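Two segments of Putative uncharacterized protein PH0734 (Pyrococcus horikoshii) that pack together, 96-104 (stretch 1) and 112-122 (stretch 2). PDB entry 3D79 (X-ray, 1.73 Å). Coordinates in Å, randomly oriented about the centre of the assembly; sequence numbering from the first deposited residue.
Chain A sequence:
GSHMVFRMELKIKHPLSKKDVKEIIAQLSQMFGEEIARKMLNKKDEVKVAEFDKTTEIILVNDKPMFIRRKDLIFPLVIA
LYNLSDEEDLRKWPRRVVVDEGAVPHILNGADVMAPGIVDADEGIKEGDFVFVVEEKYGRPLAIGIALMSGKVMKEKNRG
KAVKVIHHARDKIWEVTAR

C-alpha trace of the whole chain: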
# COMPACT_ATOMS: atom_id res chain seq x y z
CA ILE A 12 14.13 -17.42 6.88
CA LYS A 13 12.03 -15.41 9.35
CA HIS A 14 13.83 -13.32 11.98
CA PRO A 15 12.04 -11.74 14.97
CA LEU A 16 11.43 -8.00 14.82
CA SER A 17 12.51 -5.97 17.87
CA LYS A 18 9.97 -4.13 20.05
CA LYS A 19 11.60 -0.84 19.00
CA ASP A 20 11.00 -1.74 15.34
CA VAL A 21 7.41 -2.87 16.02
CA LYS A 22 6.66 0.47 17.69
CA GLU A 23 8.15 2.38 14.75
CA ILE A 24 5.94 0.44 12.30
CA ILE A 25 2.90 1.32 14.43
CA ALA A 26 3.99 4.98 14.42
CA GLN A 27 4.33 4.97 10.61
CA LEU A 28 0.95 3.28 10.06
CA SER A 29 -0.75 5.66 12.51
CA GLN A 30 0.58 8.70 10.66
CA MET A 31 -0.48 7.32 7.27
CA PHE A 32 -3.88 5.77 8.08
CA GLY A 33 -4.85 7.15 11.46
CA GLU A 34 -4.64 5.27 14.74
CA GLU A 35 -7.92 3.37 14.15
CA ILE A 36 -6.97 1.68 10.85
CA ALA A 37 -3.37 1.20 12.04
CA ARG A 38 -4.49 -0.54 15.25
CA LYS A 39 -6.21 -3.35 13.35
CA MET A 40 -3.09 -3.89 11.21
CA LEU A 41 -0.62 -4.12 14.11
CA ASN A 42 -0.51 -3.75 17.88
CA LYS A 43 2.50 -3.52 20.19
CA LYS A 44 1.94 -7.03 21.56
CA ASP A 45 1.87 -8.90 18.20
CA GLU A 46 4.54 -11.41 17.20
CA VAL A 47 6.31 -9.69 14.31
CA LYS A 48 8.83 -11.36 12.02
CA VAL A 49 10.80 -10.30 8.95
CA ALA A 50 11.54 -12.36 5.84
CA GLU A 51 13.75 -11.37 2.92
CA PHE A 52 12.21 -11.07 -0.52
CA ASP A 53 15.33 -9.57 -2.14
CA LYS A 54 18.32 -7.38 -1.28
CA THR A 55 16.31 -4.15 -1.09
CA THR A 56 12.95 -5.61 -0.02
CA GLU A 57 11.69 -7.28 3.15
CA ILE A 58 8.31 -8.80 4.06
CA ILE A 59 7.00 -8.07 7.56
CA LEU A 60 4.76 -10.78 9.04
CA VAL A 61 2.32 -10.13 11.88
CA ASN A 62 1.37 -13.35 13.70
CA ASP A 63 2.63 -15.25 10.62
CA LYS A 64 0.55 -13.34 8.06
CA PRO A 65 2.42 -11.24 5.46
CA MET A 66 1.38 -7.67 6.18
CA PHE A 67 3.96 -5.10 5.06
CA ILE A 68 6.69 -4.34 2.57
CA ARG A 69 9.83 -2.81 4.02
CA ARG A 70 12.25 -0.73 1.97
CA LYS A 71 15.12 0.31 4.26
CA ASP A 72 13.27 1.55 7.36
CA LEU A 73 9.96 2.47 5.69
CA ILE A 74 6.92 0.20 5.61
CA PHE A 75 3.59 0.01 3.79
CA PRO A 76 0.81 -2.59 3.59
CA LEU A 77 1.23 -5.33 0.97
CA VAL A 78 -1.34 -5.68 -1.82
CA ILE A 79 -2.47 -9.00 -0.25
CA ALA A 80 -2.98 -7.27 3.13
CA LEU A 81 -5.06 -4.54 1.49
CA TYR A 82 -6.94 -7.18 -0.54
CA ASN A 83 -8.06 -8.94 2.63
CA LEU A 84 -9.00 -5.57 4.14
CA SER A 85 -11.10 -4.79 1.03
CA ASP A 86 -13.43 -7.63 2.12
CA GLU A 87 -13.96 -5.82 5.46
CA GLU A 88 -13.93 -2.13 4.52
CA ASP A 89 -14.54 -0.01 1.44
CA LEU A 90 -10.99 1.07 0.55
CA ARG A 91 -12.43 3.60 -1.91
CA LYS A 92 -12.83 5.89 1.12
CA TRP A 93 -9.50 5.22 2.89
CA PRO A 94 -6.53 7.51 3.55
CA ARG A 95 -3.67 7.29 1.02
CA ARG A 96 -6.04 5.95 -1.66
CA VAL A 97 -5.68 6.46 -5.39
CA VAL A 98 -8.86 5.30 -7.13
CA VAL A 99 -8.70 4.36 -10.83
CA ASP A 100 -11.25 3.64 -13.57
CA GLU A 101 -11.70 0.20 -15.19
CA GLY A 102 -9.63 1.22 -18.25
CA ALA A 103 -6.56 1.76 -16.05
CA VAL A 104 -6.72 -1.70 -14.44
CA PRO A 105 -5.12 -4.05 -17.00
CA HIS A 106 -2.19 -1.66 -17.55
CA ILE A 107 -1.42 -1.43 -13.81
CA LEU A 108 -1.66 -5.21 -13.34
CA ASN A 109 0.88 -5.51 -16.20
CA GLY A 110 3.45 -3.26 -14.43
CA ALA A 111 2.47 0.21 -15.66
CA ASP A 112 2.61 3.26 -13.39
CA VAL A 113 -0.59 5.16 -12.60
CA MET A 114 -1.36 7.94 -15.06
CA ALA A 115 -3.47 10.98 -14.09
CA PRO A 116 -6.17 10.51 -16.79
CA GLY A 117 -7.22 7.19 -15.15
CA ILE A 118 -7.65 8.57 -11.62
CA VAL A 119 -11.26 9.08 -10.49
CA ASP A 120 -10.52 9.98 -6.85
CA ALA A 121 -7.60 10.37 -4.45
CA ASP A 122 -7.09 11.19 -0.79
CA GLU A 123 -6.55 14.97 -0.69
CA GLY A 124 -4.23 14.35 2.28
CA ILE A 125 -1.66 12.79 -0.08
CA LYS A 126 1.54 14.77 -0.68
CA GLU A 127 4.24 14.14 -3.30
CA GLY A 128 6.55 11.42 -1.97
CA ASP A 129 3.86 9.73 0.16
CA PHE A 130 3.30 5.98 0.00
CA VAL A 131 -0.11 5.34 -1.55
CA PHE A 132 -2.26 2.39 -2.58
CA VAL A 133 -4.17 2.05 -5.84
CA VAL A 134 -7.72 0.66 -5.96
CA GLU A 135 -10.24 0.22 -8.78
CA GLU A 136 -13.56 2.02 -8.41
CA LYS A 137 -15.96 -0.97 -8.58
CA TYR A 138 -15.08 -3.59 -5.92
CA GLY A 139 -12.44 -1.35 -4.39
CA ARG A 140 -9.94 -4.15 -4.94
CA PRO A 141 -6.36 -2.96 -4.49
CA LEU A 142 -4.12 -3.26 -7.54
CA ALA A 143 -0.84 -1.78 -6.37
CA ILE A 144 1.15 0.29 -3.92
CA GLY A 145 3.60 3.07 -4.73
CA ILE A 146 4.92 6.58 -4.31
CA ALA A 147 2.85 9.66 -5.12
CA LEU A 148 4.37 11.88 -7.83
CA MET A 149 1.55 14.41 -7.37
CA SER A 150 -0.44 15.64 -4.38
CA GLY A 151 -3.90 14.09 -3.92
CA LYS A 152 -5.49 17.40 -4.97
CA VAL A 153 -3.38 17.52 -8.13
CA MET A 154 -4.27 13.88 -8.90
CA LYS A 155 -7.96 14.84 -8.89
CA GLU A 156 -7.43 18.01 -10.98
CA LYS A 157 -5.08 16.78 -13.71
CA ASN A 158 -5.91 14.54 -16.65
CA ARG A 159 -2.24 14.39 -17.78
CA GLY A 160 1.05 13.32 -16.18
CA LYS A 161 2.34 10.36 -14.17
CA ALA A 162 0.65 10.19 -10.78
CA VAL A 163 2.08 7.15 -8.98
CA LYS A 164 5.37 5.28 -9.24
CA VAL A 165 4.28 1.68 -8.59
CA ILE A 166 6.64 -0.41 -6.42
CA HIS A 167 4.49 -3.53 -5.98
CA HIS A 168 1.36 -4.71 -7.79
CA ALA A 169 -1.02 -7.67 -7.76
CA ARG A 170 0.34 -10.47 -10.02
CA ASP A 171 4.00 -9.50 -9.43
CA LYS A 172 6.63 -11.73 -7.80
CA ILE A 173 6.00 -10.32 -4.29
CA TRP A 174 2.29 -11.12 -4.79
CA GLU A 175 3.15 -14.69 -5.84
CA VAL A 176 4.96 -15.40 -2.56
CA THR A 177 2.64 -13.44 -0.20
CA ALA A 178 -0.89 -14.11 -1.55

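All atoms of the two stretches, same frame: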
# COMPACT_ATOMS: atom_id res chain seq x y z
N ARG A 96 -5.45 6.61 -0.50
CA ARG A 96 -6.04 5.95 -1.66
C ARG A 96 -5.81 6.73 -2.95
O ARG A 96 -5.81 7.97 -2.98
CB ARG A 96 -7.55 5.75 -1.47
CG ARG A 96 -8.36 7.00 -1.75
CD ARG A 96 -9.84 6.81 -1.46
NE ARG A 96 -10.58 8.07 -1.59
CZ ARG A 96 -10.65 9.01 -0.65
NH1 ARG A 96 -10.02 8.85 0.52
NH2 ARG A 96 -11.34 10.12 -0.87
N VAL A 97 -5.62 5.97 -4.02
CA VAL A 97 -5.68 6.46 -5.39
C VAL A 97 -6.66 5.55 -6.10
O VAL A 97 -6.41 4.35 -6.25
CB VAL A 97 -4.29 6.43 -6.06
CG1 VAL A 97 -4.40 6.88 -7.51
CG2 VAL A 97 -3.31 7.30 -5.28
N VAL A 98 -7.80 6.11 -6.52
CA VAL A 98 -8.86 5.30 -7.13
C VAL A 98 -8.83 5.48 -8.64
O VAL A 98 -8.86 6.61 -9.13
CB VAL A 98 -10.26 5.70 -6.59
CG1 VAL A 98 -11.29 4.67 -7.02
CG2 VAL A 98 -10.22 5.79 -5.06
N VAL A 99 -8.78 4.36 -9.36
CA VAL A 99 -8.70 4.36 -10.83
C VAL A 99 -9.93 3.77 -11.51
O VAL A 99 -10.66 2.95 -10.92
CB VAL A 99 -7.41 3.65 -11.36
CG1 VAL A 99 -6.16 4.34 -10.84
CG2 VAL A 99 -7.41 2.17 -11.04
N ASP A 100 -10.16 4.18 -12.76
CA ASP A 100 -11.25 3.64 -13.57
C ASP A 100 -10.90 2.26 -14.14
O ASP A 100 -9.76 1.81 -14.04
CB ASP A 100 -11.73 4.62 -14.66
CG ASP A 100 -10.63 5.04 -15.66
OD1 ASP A 100 -9.64 4.31 -15.89
OD2 ASP A 100 -10.80 6.12 -16.27
N GLU A 101 -11.89 1.58 -14.72
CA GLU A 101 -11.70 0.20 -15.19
C GLU A 101 -10.69 0.10 -16.34
O GLU A 101 -10.01 -0.92 -16.47
CB GLU A 101 -13.04 -0.45 -15.58
CG GLU A 101 -13.82 0.28 -16.67
CD GLU A 101 -15.18 -0.35 -16.93
OE1 GLU A 101 -16.14 0.41 -17.19
OE2 GLU A 101 -15.29 -1.59 -16.87
N GLY A 102 -10.59 1.16 -17.14
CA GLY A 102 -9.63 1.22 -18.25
C GLY A 102 -8.18 1.21 -17.81
O GLY A 102 -7.31 0.75 -18.55
N ALA A 103 -7.91 1.72 -16.61
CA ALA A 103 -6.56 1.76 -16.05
C ALA A 103 -6.07 0.41 -15.52
O ALA A 103 -4.87 0.17 -15.41
CB ALA A 103 -6.48 2.81 -14.97
N VAL A 104 -7.01 -0.47 -15.18
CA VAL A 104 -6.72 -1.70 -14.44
C VAL A 104 -5.72 -2.66 -15.13
O VAL A 104 -4.69 -3.01 -14.54
CB VAL A 104 -8.03 -2.45 -14.04
CG1 VAL A 104 -7.72 -3.80 -13.37
CG2 VAL A 104 -8.86 -1.58 -13.11
N ASP A 112 2.83 2.28 -14.45
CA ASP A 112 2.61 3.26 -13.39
C ASP A 112 1.22 3.86 -13.55
O ASP A 112 0.57 3.67 -14.58
CB ASP A 112 3.70 4.33 -13.41
CG ASP A 112 5.05 3.78 -12.97
OD1 ASP A 112 5.08 2.94 -12.05
OD2 ASP A 112 6.08 4.19 -13.55
N VAL A 113 0.75 4.56 -12.52
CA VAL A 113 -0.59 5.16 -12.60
C VAL A 113 -0.53 6.52 -13.25
O VAL A 113 0.20 7.41 -12.80
CB VAL A 113 -1.27 5.26 -11.22
CG1 VAL A 113 -2.71 5.77 -11.38
CG2 VAL A 113 -1.27 3.92 -10.52
N MET A 114 -1.31 6.69 -14.32
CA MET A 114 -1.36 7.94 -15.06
C MET A 114 -2.58 8.76 -14.63
O MET A 114 -3.65 8.20 -14.41
CB MET A 114 -1.40 7.67 -16.57
CG MET A 114 -0.27 6.76 -17.07
SD MET A 114 1.37 7.43 -16.74
CE MET A 114 1.35 8.91 -17.74
N ALA A 115 -2.40 10.08 -14.54
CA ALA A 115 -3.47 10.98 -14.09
C ALA A 115 -4.83 10.84 -14.80
O ALA A 115 -5.86 10.95 -14.14
CB ALA A 115 -3.00 12.43 -14.10
N PRO A 116 -4.85 10.63 -16.14
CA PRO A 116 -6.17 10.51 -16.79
C PRO A 116 -7.07 9.38 -16.26
O PRO A 116 -8.29 9.46 -16.42
CB PRO A 116 -5.84 10.29 -18.27
CG PRO A 116 -4.39 9.91 -18.31
CD PRO A 116 -3.75 10.57 -17.13
N GLY A 117 -6.48 8.36 -15.64
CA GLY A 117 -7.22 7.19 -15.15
C GLY A 117 -7.67 7.28 -13.70
O GLY A 117 -8.31 6.36 -13.19
N ILE A 118 -7.32 8.38 -13.04
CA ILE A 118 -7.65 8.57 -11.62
C ILE A 118 -9.01 9.23 -11.47
O ILE A 118 -9.23 10.34 -11.98
CB ILE A 118 -6.54 9.37 -10.89
CG1 ILE A 118 -5.24 8.56 -10.87
CG2 ILE A 118 -6.98 9.75 -9.46
CD1 ILE A 118 -4.04 9.31 -10.35
N VAL A 119 -9.91 8.57 -10.74
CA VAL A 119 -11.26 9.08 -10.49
C VAL A 119 -11.42 9.72 -9.11
O VAL A 119 -12.36 10.50 -8.88
CB VAL A 119 -12.35 7.99 -10.72
CG1 VAL A 119 -12.36 7.55 -12.18
CG2 VAL A 119 -12.16 6.81 -9.80
N ASP A 120 -10.52 9.39 -8.19
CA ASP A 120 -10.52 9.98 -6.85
C ASP A 120 -9.17 9.71 -6.20
O ASP A 120 -8.47 8.77 -6.59
CB ASP A 120 -11.63 9.37 -5.99
CG ASP A 120 -11.81 10.09 -4.66
OD1 ASP A 120 -11.58 11.32 -4.61
OD2 ASP A 120 -12.19 9.43 -3.66
N ALA A 121 -8.82 10.54 -5.23
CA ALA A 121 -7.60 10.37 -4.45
C ALA A 121 -7.79 11.06 -3.11
O ALA A 121 -8.56 12.01 -2.99
CB ALA A 121 -6.39 10.97 -5.20
N ASP A 122 -7.10 10.55 -2.10
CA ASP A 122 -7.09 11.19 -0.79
C ASP A 122 -6.39 12.55 -0.89
O ASP A 122 -5.22 12.62 -1.22
CB ASP A 122 -6.38 10.28 0.22
CG ASP A 122 -6.17 10.94 1.57
OD1 ASP A 122 -6.88 11.91 1.90
OD2 ASP A 122 -5.28 10.46 2.31
O HOH W 1 -9.65 11.11 2.17
O HOH W 2 -10.42 8.75 -15.07

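The two stretches run antiparallel, with the strand 96-99 lying against residues 118-122, and backbone hydrogen bonds carry much of the contact. At Arg 96 the carbonyl O accepts a hydrogen bond from Asp 122 N at 3.0 Å. Its side chain leaves sideways, but the long, extended chain brings the guanidinium back to stretch 2, where Arg 96 NE and NH2 each lie 3.0 Å from Asp 120 OD2. One carboxylate oxygen thus accepts two hydrogen bonds near the guanidinium plane, in a salt bridge. Asp 122 OD1 stands 4.6 Å from Arg 96 NH1 and well out of that plane, too far for a salt bridge; a water lies between them, accepting from NH1 and donating to OD1.

Val 97 pairs with Ala 121 at a non-hydrogen-bonded position, CA to CA 4.5 Å. Its side chain shares a face with those of Val 99, Ile 118 and Ala 121, and Val 97 CG1 meets Ile 118 CD1 at 3.8 Å. Aliphatic side chains suit this largely buried face, since they fill space without leaving polar groups unpaired; the small Ala 121 has only its methyl there.

Val 98, opposite Asp 120, points to the other face. Its N donates to Asp 120 O (2.7 Å), while its O accepts from Val 119 N (2.7 Å) and, weakly, from Asp 120 N (3.4 Å). This shared carbonyl marks a beta bulge: the register shifts by one, and Val 99 pairs with Ile 118. Val 98 CG1 also packs on Val 119 CG2 at 3.6 Å.

Val 99 CG1 touches Val 113 CG1 at 3.8 Å, extending the apolar cluster. Asp 100 N then donates to Gly 117 O (2.9 Å), and a water bridges Asp 100 OD2 and Pro 116 O. Glycine fits at 117 because an ideal CB there would sit only 3.2 Å from Ala 103 CB.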